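Local structure of transcription termination factor FttA (Pyrococcus horikoshii, 3AF6) at residues A[184-189]-A[207-212]; A[332-337]-A[353-358]; A[542-547]-A[584-589]. The protein probably terminates transcription by cleaving nascent single-stranded RNA, as a zinc-dependent nuclease of the metallo-beta-lactamase superfamily. All coordinates share one frame; numbering follows the deposited sequence.

From the N terminus, the chain first closes a loop in interaction 1, where the lead-in to strand 189-193 meets the end of strand 204-209. Interaction 2 follows: strands 335-341 and 349-355 close a beta hairpin in the second mixed sheet of the metallo-beta-lactamase fold. Interaction 3 closes the last and longest loop by pairing strand 544-547 with strand 584-587 in the beta-CASP region. The three loops lie in series, neither nested nor crossed. Interactions 1 and 2 have centres 9 Å apart and touch, Ser212 OG lying 2.7 Å from Asp334 OD1; through Asp334 they join the fold's two mixed sheets. Interaction 3 sits across the chain's centre, its nearest atoms about 30 Å from interaction 1.

Interaction 1. Residues A[184-189]-A[207-212]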
ATOM      1  N   TYR A 184     -11.575  13.512 -23.047  1.00 50.98           N
ATOM      2  CA  TYR A 184     -11.813  12.721 -24.236  1.00 51.64           C
ATOM      3  C   TYR A 184     -12.776  11.556 -24.042  1.00 51.88           C
ATOM      4  O   TYR A 184     -12.789  10.915 -22.999  1.00 53.25           O
ATOM      5  CB  TYR A 184     -10.458  12.209 -24.733  1.00 51.47           C
ATOM      6  CG  TYR A 184     -10.502  11.367 -25.977  1.00 50.40           C
ATOM      7  CD1 TYR A 184     -11.079  11.855 -27.149  1.00 51.81           C
ATOM      8  CD2 TYR A 184      -9.922  10.099 -26.002  1.00 48.42           C
ATOM      9  CE1 TYR A 184     -11.069  11.097 -28.327  1.00 52.36           C
ATOM     10  CE2 TYR A 184      -9.906   9.335 -27.166  1.00 50.44           C
ATOM     11  CZ  TYR A 184     -10.478   9.840 -28.330  1.00 50.19           C
ATOM     12  OH  TYR A 184     -10.443   9.111 -29.497  1.00 46.61           O
ATOM     13  N   LYS A 185     -13.582  11.289 -25.062  1.00 52.35           N
ATOM     14  CA  LYS A 185     -14.527  10.184 -25.019  1.00 52.68           C
ATOM     15  C   LYS A 185     -13.912   9.078 -25.871  1.00 51.51           C
ATOM     16  O   LYS A 185     -13.920   9.146 -27.102  1.00 50.25           O
ATOM     17  CB  LYS A 185     -15.883  10.609 -25.591  1.00 55.31           C
ATOM     18  CG  LYS A 185     -16.959   9.538 -25.497  1.00 60.46           C
ATOM     19  CD  LYS A 185     -18.253   9.984 -26.178  1.00 65.54           C
ATOM     20  CE  LYS A 185     -19.303   8.870 -26.171  1.00 68.55           C
ATOM     21  NZ  LYS A 185     -20.653   9.332 -26.633  1.00 70.90           N
ATOM     22  N   SER A 186     -13.374   8.071 -25.191  1.00 49.93           N
ATOM     23  CA  SER A 186     -12.706   6.933 -25.814  1.00 49.65           C
ATOM     24  C   SER A 186     -13.522   6.154 -26.853  1.00 49.35           C
ATOM     25  O   SER A 186     -14.737   5.971 -26.707  1.00 48.28           O
ATOM     26  CB  SER A 186     -12.249   5.963 -24.720  1.00 50.84           C
ATOM     27  OG  SER A 186     -11.642   6.647 -23.634  1.00 51.85           O
ATOM     28  N   ARG A 187     -12.836   5.682 -27.893  1.00 47.98           N
ATOM     29  CA  ARG A 187     -13.470   4.894 -28.947  1.00 46.64           C
ATOM     30  C   ARG A 187     -13.614   3.440 -28.498  1.00 45.18           C
ATOM     31  O   ARG A 187     -14.506   2.722 -28.957  1.00 45.35           O
ATOM     32  CB  ARG A 187     -12.645   4.944 -30.232  1.00 49.71           C
ATOM     33  CG  ARG A 187     -12.715   6.265 -30.983  1.00 53.10           C
ATOM     34  CD  ARG A 187     -11.900   6.196 -32.276  1.00 56.97           C
ATOM     35  NE  ARG A 187     -12.574   6.870 -33.386  1.00 61.21           N
ATOM     36  CZ  ARG A 187     -12.091   7.926 -34.040  1.00 63.66           C
ATOM     37  NH1 ARG A 187     -10.914   8.450 -33.705  1.00 62.89           N
ATOM     38  NH2 ARG A 187     -12.792   8.460 -35.033  1.00 63.96           N
ATOM     39  N   TRP A 188     -12.719   3.003 -27.615  1.00 42.07           N
ATOM     40  CA  TRP A 188     -12.772   1.638 -27.097  1.00 38.91           C
ATOM     41  C   TRP A 188     -12.004   1.507 -25.783  1.00 36.54           C
ATOM     42  O   TRP A 188     -11.240   2.391 -25.407  1.00 35.80           O
ATOM     43  CB  TRP A 188     -12.251   0.614 -28.133  1.00 36.97           C
ATOM     44  CG  TRP A 188     -10.952   0.967 -28.820  1.00 38.06           C
ATOM     45  CD1 TRP A 188     -10.806   1.533 -30.061  1.00 39.03           C
ATOM     46  CD2 TRP A 188      -9.626   0.756 -28.321  1.00 37.38           C
ATOM     47  NE1 TRP A 188      -9.473   1.681 -30.364  1.00 36.85           N
ATOM     48  CE2 TRP A 188      -8.726   1.212 -29.316  1.00 38.31           C
ATOM     49  CE3 TRP A 188      -9.108   0.226 -27.131  1.00 37.04           C
ATOM     50  CZ2 TRP A 188      -7.333   1.154 -29.155  1.00 39.41           C
ATOM     51  CZ3 TRP A 188      -7.720   0.169 -26.967  1.00 38.23           C
ATOM     52  CH2 TRP A 188      -6.849   0.628 -27.976  1.00 38.94           C
ATOM     53  N   ILE A 189     -12.215   0.395 -25.091  1.00 33.67           N
ATOM     54  CA  ILE A 189     -11.570   0.149 -23.808  1.00 34.35           C
ATOM     55  C   ILE A 189     -11.339  -1.352 -23.672  1.00 33.80           C
ATOM     56  O   ILE A 189     -12.261  -2.130 -23.878  1.00 34.21           O
ATOM     57  CB  ILE A 189     -12.490   0.610 -22.640  1.00 34.52           C
ATOM     58  CG1 ILE A 189     -12.842   2.091 -22.792  1.00 30.80           C
ATOM     59  CG2 ILE A 189     -11.807   0.353 -21.301  1.00 34.80           C
ATOM     60  CD1 ILE A 189     -14.050   2.506 -21.988  1.00 27.03           C
ATOM     61  N   VAL A 207      -4.796  -1.583 -18.657  1.00 30.12           N
ATOM     62  CA  VAL A 207      -6.048  -1.002 -19.145  1.00 30.72           C
ATOM     63  C   VAL A 207      -5.732  -0.190 -20.386  1.00 30.42           C
ATOM     64  O   VAL A 207      -4.823   0.635 -20.363  1.00 31.06           O
ATOM     65  CB  VAL A 207      -6.718  -0.067 -18.097  1.00 29.32           C
ATOM     66  CG1 VAL A 207      -7.984   0.522 -18.675  1.00 24.22           C
ATOM     67  CG2 VAL A 207      -7.032  -0.842 -16.826  1.00 25.41           C
ATOM     68  N   GLN A 208      -6.480  -0.427 -21.462  1.00 31.76           N
ATOM     69  CA  GLN A 208      -6.253   0.277 -22.721  1.00 34.04           C
ATOM     70  C   GLN A 208      -7.463   1.007 -23.278  1.00 36.24           C
ATOM     71  O   GLN A 208      -8.612   0.568 -23.112  1.00 37.55           O
ATOM     72  CB  GLN A 208      -5.827  -0.692 -23.832  1.00 34.97           C
ATOM     73  CG  GLN A 208      -4.800  -1.737 -23.482  1.00 37.62           C
ATOM     74  CD  GLN A 208      -4.696  -2.788 -24.571  1.00 37.23           C
ATOM     75  OE1 GLN A 208      -4.540  -2.468 -25.742  1.00 36.70           O
ATOM     76  NE2 GLN A 208      -4.785  -4.050 -24.184  1.00 39.86           N
ATOM     77  N   THR A 209      -7.174   2.111 -23.968  1.00 35.36           N
ATOM     78  CA  THR A 209      -8.165   2.899 -24.699  1.00 34.69           C
ATOM     79  C   THR A 209      -7.351   3.388 -25.901  1.00 34.64           C
ATOM     80  O   THR A 209      -6.131   3.245 -25.917  1.00 33.71           O
ATOM     81  CB  THR A 209      -8.682   4.130 -23.930  1.00 33.59           C
ATOM     82  OG1 THR A 209      -7.639   5.107 -23.839  1.00 37.33           O
ATOM     83  CG2 THR A 209      -9.178   3.736 -22.545  1.00 34.00           C
ATOM     84  N   ASP A 210      -8.009   3.942 -26.909  1.00 34.67           N
ATOM     85  CA  ASP A 210      -7.284   4.454 -28.062  1.00 36.11           C
ATOM     86  C   ASP A 210      -6.466   5.689 -27.682  1.00 36.12           C
ATOM     87  O   ASP A 210      -5.677   6.195 -28.477  1.00 35.24           O
ATOM     88  CB  ASP A 210      -8.247   4.818 -29.197  1.00 37.98           C
ATOM     89  CG  ASP A 210      -9.356   5.776 -28.761  1.00 41.00           C
ATOM     90  OD1 ASP A 210      -9.766   6.614 -29.592  1.00 43.50           O
ATOM     91  OD2 ASP A 210      -9.835   5.692 -27.610  1.00 41.78           O
ATOM     92  N   GLU A 211      -6.637   6.164 -26.455  1.00 35.58           N
ATOM     93  CA  GLU A 211      -5.918   7.352 -26.034  1.00 36.63           C
ATOM     94  C   GLU A 211      -4.935   7.129 -24.905  1.00 36.69           C
ATOM     95  O   GLU A 211      -3.986   7.892 -24.762  1.00 35.38           O
ATOM     96  CB  GLU A 211      -6.912   8.440 -25.607  1.00 37.60           C
ATOM     97  CG  GLU A 211      -6.287   9.794 -25.255  1.00 40.82           C
ATOM     98  CD  GLU A 211      -5.436  10.372 -26.387  1.00 42.93           C
ATOM     99  OE1 GLU A 211      -5.719  10.054 -27.565  1.00 45.21           O
ATOM    100  OE2 GLU A 211      -4.497  11.152 -26.105  1.00 40.75           O
ATOM    101  N   SER A 212      -5.133   6.080 -24.115  1.00 36.73           N
ATOM    102  CA  SER A 212      -4.259   5.902 -22.973  1.00 35.99           C
ATOM    103  C   SER A 212      -3.945   4.486 -22.539  1.00 35.15           C
ATOM    104  O   SER A 212      -4.520   3.516 -23.024  1.00 35.42           O
ATOM    105  CB  SER A 212      -4.860   6.633 -21.771  1.00 37.72           C
ATOM    106  OG  SER A 212      -5.305   7.928 -22.122  1.00 39.39           O
TER
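Asp210 offers both carboxylate oxygens to segment 184-189 from the turn that follows Thr209, in one of the mixed sheets of the metallo-beta-lactamase fold. Tyr184 OH donates to Asp210 OD1 at 2.6 Å, on the syn side and 28° out of the carboxylate plane. The backbone N of Arg187 donates to Asp210 OD2 at 3.0 Å, approaching from above that plane. Two donors on two different oxygens leave the carboxylate little freedom to rotate; its CG stands between the backbone N and the carbonyl carbon of Asp210 (chi1 54°), which carries the group across to them. Arg187 adds its aliphatic part, with CG 3.3 Å from Asp210 OD1, while the end of the side chain leads away from segment 207-212.

Trp188 CG is likewise placed between its own backbone N and carbonyl carbon (chi1 47°), and one face of the indole then covers the Thr209-Asp210 peptide. Trp188 CZ3 lies 3.4 Å from Thr209 C. The same CZ3 also meets Gln208 CB at 3.8 Å, but there the neighbour sits at the ring edge. At the far end of the contact, Tyr184 CD2 rests 3.5 Å from Glu211 CB, and the Glu211 carboxylate goes on to a salt bridge with Arg180.

Thr209 OG1 shapes the segment that receives these side chains. Its hydrogen bond to Asp334 OD2 ties it to the turn between strands 329-332 and 335-341 of the other sheet. Thr209 OG1 accepts from Glu211 N at 3.0 Å, forming an ST turn, and from Ser212 N at 2.7 Å, forming an ST motif.

Interaction 2. Residues A[332-337]-A[353-358]; sequences SPDIRL and LHIGNG
His354 O accepts the backbone N-H of Arg336 at 2.7 Å, the shortest hydrogen bond between the two strands. The same pair is joined in return by His354 N to Arg336 O, 2.9 Å and nearly straight at 175°, marking a hydrogen-bonded antiparallel pair. Two residues further along, Gly356 N donates to Asp334 O at 2.8 Å. The hairpin of strands 335-341 and 349-355 belongs to one of the two mixed sheets of the metallo-beta-lactamase fold.

On one face, Leu353 CD2 bridges two neighbours, 3.8 Å from Ile335 CG2 and 3.8 Å from Leu337 CD1, and this face packs on the sheet holding strands 213-216 and 251-253. On the opposite face Arg336 and His354 lie side by side. The imidazole, with CG anti to its backbone N (chi1 169°), turns its edge to the arginine, so that Arg336 NE comes near His354 CD2; the guanidinium and ring planes are 35° apart.

Arg336 NH1 makes salt bridges with Glu183 and Asp330, Arg336 NE is hydrogen-bonded to a modified group of the bound ligand, probably the RNA analog, on which His354 also packs, and His354 ND1 is hydrogen-bonded to Asn361. The pairing leaves the face of Ile335, Leu337 and Leu353 apolar, packed against the other sheet, while two acidic partners would offset the positive charge of Arg336.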
ATOM      1  N   SER A 332      -5.179  11.123 -17.020  1.00 37.51           N
ATOM      2  CA  SER A 332      -5.000  11.036 -18.466  1.00 37.56           C
ATOM      3  C   SER A 332      -6.190  11.725 -19.125  1.00 37.49           C
ATOM      4  O   SER A 332      -7.213  11.945 -18.487  1.00 35.52           O
ATOM      5  CB  SER A 332      -4.939   9.570 -18.926  1.00 38.29           C
ATOM      6  OG  SER A 332      -6.183   9.153 -19.470  1.00 38.28           O
ATOM      7  N   PRO A 333      -6.078  12.061 -20.420  1.00 38.41           N
ATOM      8  CA  PRO A 333      -7.186  12.728 -21.107  1.00 37.94           C
ATOM      9  C   PRO A 333      -8.531  12.022 -20.999  1.00 39.32           C
ATOM     10  O   PRO A 333      -9.572  12.672 -21.041  1.00 41.84           O
ATOM     11  CB  PRO A 333      -6.689  12.810 -22.544  1.00 37.73           C
ATOM     12  CG  PRO A 333      -5.217  12.977 -22.366  1.00 37.37           C
ATOM     13  CD  PRO A 333      -4.906  11.951 -21.309  1.00 36.60           C
ATOM     14  N   ASP A 334      -8.529  10.699 -20.851  1.00 39.63           N
ATOM     15  CA  ASP A 334      -9.796   9.978 -20.763  1.00 38.38           C
ATOM     16  C   ASP A 334      -9.949   9.015 -19.589  1.00 37.75           C
ATOM     17  O   ASP A 334     -10.803   8.133 -19.625  1.00 38.69           O
ATOM     18  CB  ASP A 334     -10.059   9.230 -22.076  1.00 38.91           C
ATOM     19  CG  ASP A 334      -9.073   8.101 -22.319  1.00 40.88           C
ATOM     20  OD1 ASP A 334      -7.989   8.096 -21.697  1.00 41.85           O
ATOM     21  OD2 ASP A 334      -9.380   7.219 -23.147  1.00 39.96           O
ATOM     22  N   ILE A 335      -9.144   9.186 -18.544  1.00 36.99           N
ATOM     23  CA  ILE A 335      -9.229   8.316 -17.376  1.00 36.83           C
ATOM     24  C   ILE A 335      -9.149   9.113 -16.092  1.00 37.37           C
ATOM     25  O   ILE A 335      -8.219   9.888 -15.902  1.00 38.25           O
ATOM     26  CB  ILE A 335      -8.083   7.274 -17.342  1.00 37.47           C
ATOM     27  CG1 ILE A 335      -8.216   6.294 -18.511  1.00 36.69           C
ATOM     28  CG2 ILE A 335      -8.103   6.519 -16.016  1.00 34.34           C
ATOM     29  CD1 ILE A 335      -7.129   5.246 -18.548  1.00 37.72           C
ATOM     30  N   ARG A 336     -10.118   8.914 -15.205  1.00 38.18           N
ATOM     31  CA  ARG A 336     -10.129   9.606 -13.923  1.00 38.33           C
ATOM     32  C   ARG A 336     -10.055   8.589 -12.794  1.00 38.28           C
ATOM     33  O   ARG A 336     -10.846   7.641 -12.730  1.00 38.22           O
ATOM     34  CB  ARG A 336     -11.387  10.452 -13.777  1.00 42.34           C
ATOM     35  CG  ARG A 336     -11.112  11.938 -13.743  1.00 45.40           C
ATOM     36  CD  ARG A 336     -12.311  12.664 -13.206  1.00 49.16           C
ATOM     37  NE  ARG A 336     -13.415  12.637 -14.156  1.00 52.93           N
ATOM     38  CZ  ARG A 336     -13.436  13.341 -15.280  1.00 54.08           C
ATOM     39  NH1 ARG A 336     -12.412  14.126 -15.582  1.00 56.48           N
ATOM     40  NH2 ARG A 336     -14.473  13.262 -16.099  1.00 54.03           N
ATOM     41  N   LEU A 337      -9.102   8.804 -11.896  1.00 37.52           N
ATOM     42  CA  LEU A 337      -8.866   7.899 -10.779  1.00 36.67           C
ATOM     43  C   LEU A 337      -9.390   8.333  -9.425  1.00 37.13           C
ATOM     44  O   LEU A 337      -9.367   9.508  -9.068  1.00 38.64           O
ATOM     45  CB  LEU A 337      -7.361   7.638 -10.641  1.00 34.09           C
ATOM     46  CG  LEU A 337      -6.892   6.815  -9.436  1.00 31.82           C
ATOM     47  CD1 LEU A 337      -7.270   5.344  -9.615  1.00 27.59           C
ATOM     48  CD2 LEU A 337      -5.380   6.957  -9.295  1.00 32.87           C
ATOM     49  N   LEU A 353     -11.775   3.351 -11.922  1.00 31.82           N
ATOM     50  CA  LEU A 353     -11.435   4.123 -13.099  1.00 34.06           C
ATOM     51  C   LEU A 353     -12.675   4.597 -13.833  1.00 35.75           C
ATOM     52  O   LEU A 353     -13.507   3.805 -14.287  1.00 34.70           O
ATOM     53  CB  LEU A 353     -10.538   3.315 -14.045  1.00 32.89           C
ATOM     54  CG  LEU A 353      -9.158   2.928 -13.511  1.00 32.87           C
ATOM     55  CD1 LEU A 353      -8.347   2.272 -14.626  1.00 33.29           C
ATOM     56  CD2 LEU A 353      -8.430   4.169 -12.991  1.00 32.15           C
ATOM     57  N   HIS A 354     -12.787   5.913 -13.906  1.00 37.28           N
ATOM     58  CA  HIS A 354     -13.872   6.577 -14.597  1.00 39.58           C
ATOM     59  C   HIS A 354     -13.270   6.889 -15.970  1.00 38.66           C
ATOM     60  O   HIS A 354     -12.441   7.794 -16.090  1.00 38.21           O
ATOM     61  CB  HIS A 354     -14.235   7.857 -13.831  1.00 43.45           C
ATOM     62  CG  HIS A 354     -15.167   8.764 -14.564  1.00 45.00           C
ATOM     63  ND1 HIS A 354     -16.406   8.359 -15.007  1.00 47.27           N
ATOM     64  CD2 HIS A 354     -15.035  10.055 -14.945  1.00 45.76           C
ATOM     65  CE1 HIS A 354     -16.997   9.363 -15.629  1.00 47.38           C
ATOM     66  NE2 HIS A 354     -16.187  10.404 -15.604  1.00 47.13           N
ATOM     67  N   ILE A 355     -13.663   6.120 -16.988  1.00 39.28           N
ATOM     68  CA  ILE A 355     -13.136   6.292 -18.345  1.00 39.89           C
ATOM     69  C   ILE A 355     -14.090   7.052 -19.261  1.00 42.53           C
ATOM     70  O   ILE A 355     -15.285   6.757 -19.310  1.00 41.06           O
ATOM     71  CB  ILE A 355     -12.808   4.934 -18.986  1.00 36.88           C
ATOM     72  CG1 ILE A 355     -11.872   4.151 -18.070  1.00 36.76           C
ATOM     73  CG2 ILE A 355     -12.143   5.145 -20.339  1.00 35.09           C
ATOM     74  CD1 ILE A 355     -11.583   2.743 -18.544  1.00 37.79           C
ATOM     75  N   GLY A 356     -13.543   8.010 -20.011  1.00 46.47           N
ATOM     76  CA  GLY A 356     -14.367   8.835 -20.879  1.00 51.92           C
ATOM     77  C   GLY A 356     -15.076   9.749 -19.899  1.00 56.34           C
ATOM     78  O   GLY A 356     -14.698   9.790 -18.719  1.00 59.77           O
ATOM     79  N   ASN A 357     -16.072  10.503 -20.334  1.00 56.97           N
ATOM     80  CA  ASN A 357     -16.769  11.327 -19.359  1.00 57.46           C
ATOM     81  C   ASN A 357     -18.134  10.694 -19.138  1.00 56.65           C
ATOM     82  O   ASN A 357     -19.167  11.284 -19.448  1.00 57.81           O
ATOM     83  CB  ASN A 357     -16.920  12.769 -19.839  1.00 60.81           C
ATOM     84  CG  ASN A 357     -17.614  13.656 -18.805  1.00 64.34           C
ATOM     85  OD1 ASN A 357     -17.187  13.737 -17.645  1.00 63.59           O
ATOM     86  ND2 ASN A 357     -18.697  14.322 -19.221  1.00 64.79           N
ATOM     87  N   GLY A 358     -18.124   9.474 -18.612  1.00 53.86           N
ATOM     88  CA  GLY A 358     -19.362   8.763 -18.362  1.00 50.15           C
ATOM     89  C   GLY A 358     -19.508   7.585 -19.299  1.00 49.26           C
ATOM     90  O   GLY A 358     -20.544   6.922 -19.328  1.00 49.22           O
TER

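Interaction 3. Residues A[542-547]-A[584-589]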
ATOM      1  N   LYS A 542       8.045 -29.804  21.034  1.00 66.97           N
ATOM      2  CA  LYS A 542       7.582 -28.932  22.109  1.00 67.11           C
ATOM      3  C   LYS A 542       7.069 -27.649  21.459  1.00 66.79           C
ATOM      4  O   LYS A 542       6.078 -27.060  21.894  1.00 67.22           O
ATOM      5  CB  LYS A 542       8.731 -28.555  23.052  1.00 67.60           C
ATOM      6  CG  LYS A 542       9.233 -29.659  23.944  1.00 68.87           C
ATOM      7  CD  LYS A 542      10.315 -29.134  24.875  1.00 68.86           C
ATOM      8  CE  LYS A 542      10.738 -30.201  25.872  1.00 70.55           C
ATOM      9  NZ  LYS A 542      11.731 -29.690  26.856  1.00 71.60           N
ATOM     10  N   ASN A 543       7.768 -27.230  20.408  1.00 65.25           N
ATOM     11  CA  ASN A 543       7.438 -26.015  19.679  1.00 63.34           C
ATOM     12  C   ASN A 543       6.233 -26.172  18.760  1.00 60.40           C
ATOM     13  O   ASN A 543       5.835 -27.285  18.401  1.00 58.98           O
ATOM     14  CB  ASN A 543       8.642 -25.564  18.844  1.00 66.21           C
ATOM     15  CG  ASN A 543       9.888 -25.354  19.678  1.00 67.55           C
ATOM     16  OD1 ASN A 543       9.884 -24.583  20.643  1.00 69.79           O
ATOM     17  ND2 ASN A 543      10.967 -26.034  19.306  1.00 67.49           N
ATOM     18  N   SER A 544       5.668 -25.036  18.369  1.00 56.78           N
ATOM     19  CA  SER A 544       4.519 -25.031  17.479  1.00 53.99           C
ATOM     20  C   SER A 544       4.639 -23.976  16.393  1.00 51.21           C
ATOM     21  O   SER A 544       5.247 -22.918  16.592  1.00 48.48           O
ATOM     22  CB  SER A 544       3.228 -24.791  18.274  1.00 53.81           C
ATOM     23  OG  SER A 544       2.710 -26.008  18.784  1.00 56.10           O
ATOM     24  N   ILE A 545       4.065 -24.276  15.235  1.00 48.51           N
ATOM     25  CA  ILE A 545       4.060 -23.325  14.137  1.00 47.05           C
ATOM     26  C   ILE A 545       2.594 -23.103  13.751  1.00 46.50           C
ATOM     27  O   ILE A 545       1.827 -24.056  13.613  1.00 45.87           O
ATOM     28  CB  ILE A 545       4.893 -23.837  12.929  1.00 45.14           C
ATOM     29  CG1 ILE A 545       5.097 -22.693  11.936  1.00 45.09           C
ATOM     30  CG2 ILE A 545       4.213 -25.032  12.270  1.00 43.32           C
ATOM     31  CD1 ILE A 545       6.020 -23.030  10.787  1.00 46.68           C
ATOM     32  N   ILE A 546       2.206 -21.842  13.610  1.00 47.07           N
ATOM     33  CA  ILE A 546       0.830 -21.499  13.267  1.00 47.57           C
ATOM     34  C   ILE A 546       0.752 -20.636  12.009  1.00 47.45           C
ATOM     35  O   ILE A 546       1.273 -19.521  11.974  1.00 48.82           O
ATOM     36  CB  ILE A 546       0.155 -20.716  14.429  1.00 49.22           C
ATOM     37  CG1 ILE A 546       0.179 -21.544  15.715  1.00 49.39           C
ATOM     38  CG2 ILE A 546      -1.275 -20.370  14.064  1.00 48.08           C
ATOM     39  CD1 ILE A 546      -0.301 -20.780  16.930  1.00 52.08           C
ATOM     40  N   PHE A 547       0.104 -21.145  10.974  1.00 47.17           N
ATOM     41  CA  PHE A 547      -0.046 -20.368   9.747  1.00 48.50           C
ATOM     42  C   PHE A 547      -1.322 -19.553   9.893  1.00 49.33           C
ATOM     43  O   PHE A 547      -2.383 -20.098  10.214  1.00 49.45           O
ATOM     44  CB  PHE A 547      -0.121 -21.292   8.520  1.00 47.39           C
ATOM     45  CG  PHE A 547       1.172 -22.008   8.234  1.00 47.28           C
ATOM     46  CD1 PHE A 547       2.283 -21.302   7.772  1.00 46.34           C
ATOM     47  CD2 PHE A 547       1.305 -23.368   8.498  1.00 46.34           C
ATOM     48  CE1 PHE A 547       3.513 -21.939   7.584  1.00 46.17           C
ATOM     49  CE2 PHE A 547       2.526 -24.010   8.313  1.00 45.55           C
ATOM     50  CZ  PHE A 547       3.632 -23.291   7.857  1.00 46.64           C
ATOM     51  N   GLU A 584       4.628 -29.042  16.149  1.00 62.13           N
ATOM     52  CA  GLU A 584       3.216 -29.065  15.766  1.00 62.41           C
ATOM     53  C   GLU A 584       2.887 -28.060  14.672  1.00 60.61           C
ATOM     54  O   GLU A 584       3.345 -26.917  14.705  1.00 60.36           O
ATOM     55  CB  GLU A 584       2.314 -28.777  16.966  1.00 65.40           C
ATOM     56  CG  GLU A 584       2.013 -29.981  17.840  1.00 68.94           C
ATOM     57  CD  GLU A 584       0.729 -29.801  18.626  1.00 69.86           C
ATOM     58  OE1 GLU A 584       0.616 -28.785  19.348  1.00 70.39           O
ATOM     59  OE2 GLU A 584      -0.168 -30.669  18.511  1.00 69.39           O
ATOM     60  N   VAL A 585       2.072 -28.491  13.716  1.00 59.50           N
ATOM     61  CA  VAL A 585       1.664 -27.634  12.604  1.00 59.09           C
ATOM     62  C   VAL A 585       0.176 -27.276  12.708  1.00 57.83           C
ATOM     63  O   VAL A 585      -0.690 -28.147  12.574  1.00 56.56           O
ATOM     64  CB  VAL A 585       1.917 -28.341  11.236  1.00 59.76           C
ATOM     65  CG1 VAL A 585       1.610 -27.385  10.088  1.00 58.81           C
ATOM     66  CG2 VAL A 585       3.357 -28.833  11.152  1.00 57.60           C
ATOM     67  N   HIS A 586      -0.113 -25.998  12.941  1.00 55.85           N
ATOM     68  CA  HIS A 586      -1.494 -25.530  13.062  1.00 55.31           C
ATOM     69  C   HIS A 586      -1.821 -24.461  12.027  1.00 55.25           C
ATOM     70  O   HIS A 586      -0.966 -23.645  11.671  1.00 56.59           O
ATOM     71  CB  HIS A 586      -1.740 -24.930  14.449  1.00 55.92           C
ATOM     72  CG  HIS A 586      -1.547 -25.894  15.573  1.00 57.88           C
ATOM     73  ND1 HIS A 586      -2.388 -26.966  15.786  1.00 60.03           N
ATOM     74  CD2 HIS A 586      -0.602 -25.958  16.539  1.00 58.25           C
ATOM     75  CE1 HIS A 586      -1.968 -27.649  16.835  1.00 59.71           C
ATOM     76  NE2 HIS A 586      -0.885 -27.059  17.310  1.00 61.04           N
ATOM     77  N   THR A 587      -3.064 -24.454  11.555  1.00 53.23           N
ATOM     78  CA  THR A 587      -3.495 -23.456  10.588  1.00 51.78           C
ATOM     79  C   THR A 587      -4.733 -22.735  11.113  1.00 51.96           C
ATOM     80  O   THR A 587      -5.779 -23.347  11.313  1.00 51.95           O
ATOM     81  CB  THR A 587      -3.835 -24.086   9.211  1.00 50.27           C
ATOM     82  OG1 THR A 587      -2.647 -24.622   8.616  1.00 50.93           O
ATOM     83  CG2 THR A 587      -4.416 -23.039   8.275  1.00 47.31           C
ATOM     84  N   ILE A 588      -4.603 -21.435  11.350  1.00 51.34           N
ATOM     85  CA  ILE A 588      -5.713 -20.627  11.833  1.00 51.79           C
ATOM     86  C   ILE A 588      -5.930 -19.556  10.778  1.00 51.39           C
ATOM     87  O   ILE A 588      -5.183 -18.587  10.726  1.00 52.35           O
ATOM     88  CB  ILE A 588      -5.377 -19.927  13.173  1.00 53.05           C
ATOM     89  CG1 ILE A 588      -4.862 -20.939  14.201  1.00 53.51           C
ATOM     90  CG2 ILE A 588      -6.616 -19.230  13.712  1.00 54.03           C
ATOM     91  CD1 ILE A 588      -5.878 -21.957  14.629  1.00 55.21           C
ATOM     92  N   ASP A 589      -6.946 -19.722   9.938  1.00 52.40           N
ATOM     93  CA  ASP A 589      -7.204 -18.752   8.878  1.00 53.39           C
ATOM     94  C   ASP A 589      -8.197 -17.659   9.255  1.00 52.49           C
ATOM     95  O   ASP A 589      -8.547 -16.817   8.424  1.00 53.13           O
ATOM     96  CB  ASP A 589      -7.711 -19.464   7.626  1.00 56.22           C
ATOM     97  CG  ASP A 589      -9.040 -20.146   7.848  1.00 58.87           C
ATOM     98  OD1 ASP A 589      -9.797 -19.697   8.735  1.00 58.53           O
ATOM     99  OD2 ASP A 589      -9.334 -21.121   7.126  1.00 61.94           O
TER
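Glu584 begins the pairing with segment 542-547: its backbone N donates to Asn543 O at 3.1 Å, and its O accepts from Ile545 N at 2.8 Å. By straddling Ser544 in this way it sets the parallel register of strands 544-547 and 584-587, whose short axes run 20° apart. They lie side by side at one end of the parallel six-stranded sheet of the beta-CASP region, 584-587 being outermost within the chain. The Glu584 side chain passes Ser544, whose OG is 3.3 Å from Glu584 CB and is hydrogen-bonded to Thr419.

Val585 faces the other side. Its CG2 meets Ile545 CG2 at 4.1 Å, and its CG1 reaches the edge of the Phe547 ring, 3.9 Å from CE2. Phe547 CG is anti to its carbonyl carbon (chi1 -68°), which swings the ring back along the strand toward Val585.

His586 returns to the face of Glu584. Its backbone N donates to Ile545 O and its O accepts from Phe547 N, straddling Ile546. The side chain leans back along its own strand, and His586 NE2 donates to Glu584 OE1 at 3.1 Å, close to the ring plane but from above the carboxylate plane, 81° out of it.

Thr587 sets OG1 near the Phe547 ring edge and hydrogen-bonds to Gln561. Ile588 N then closes the series on Phe547 O at 2.8 Å, while Ile588 CG1 packs 3.6 Å from Ile546 CG2 against helix 405-420.

Glu584 OE1 also forms a salt bridge with Arg422, so one carboxylate oxygen is shared by a histidine N-H and an arginine. These two donors would favour an ionised Glu584, and the bond from His586 NE2 would restrain the imidazole's rotation at the sheet's edge.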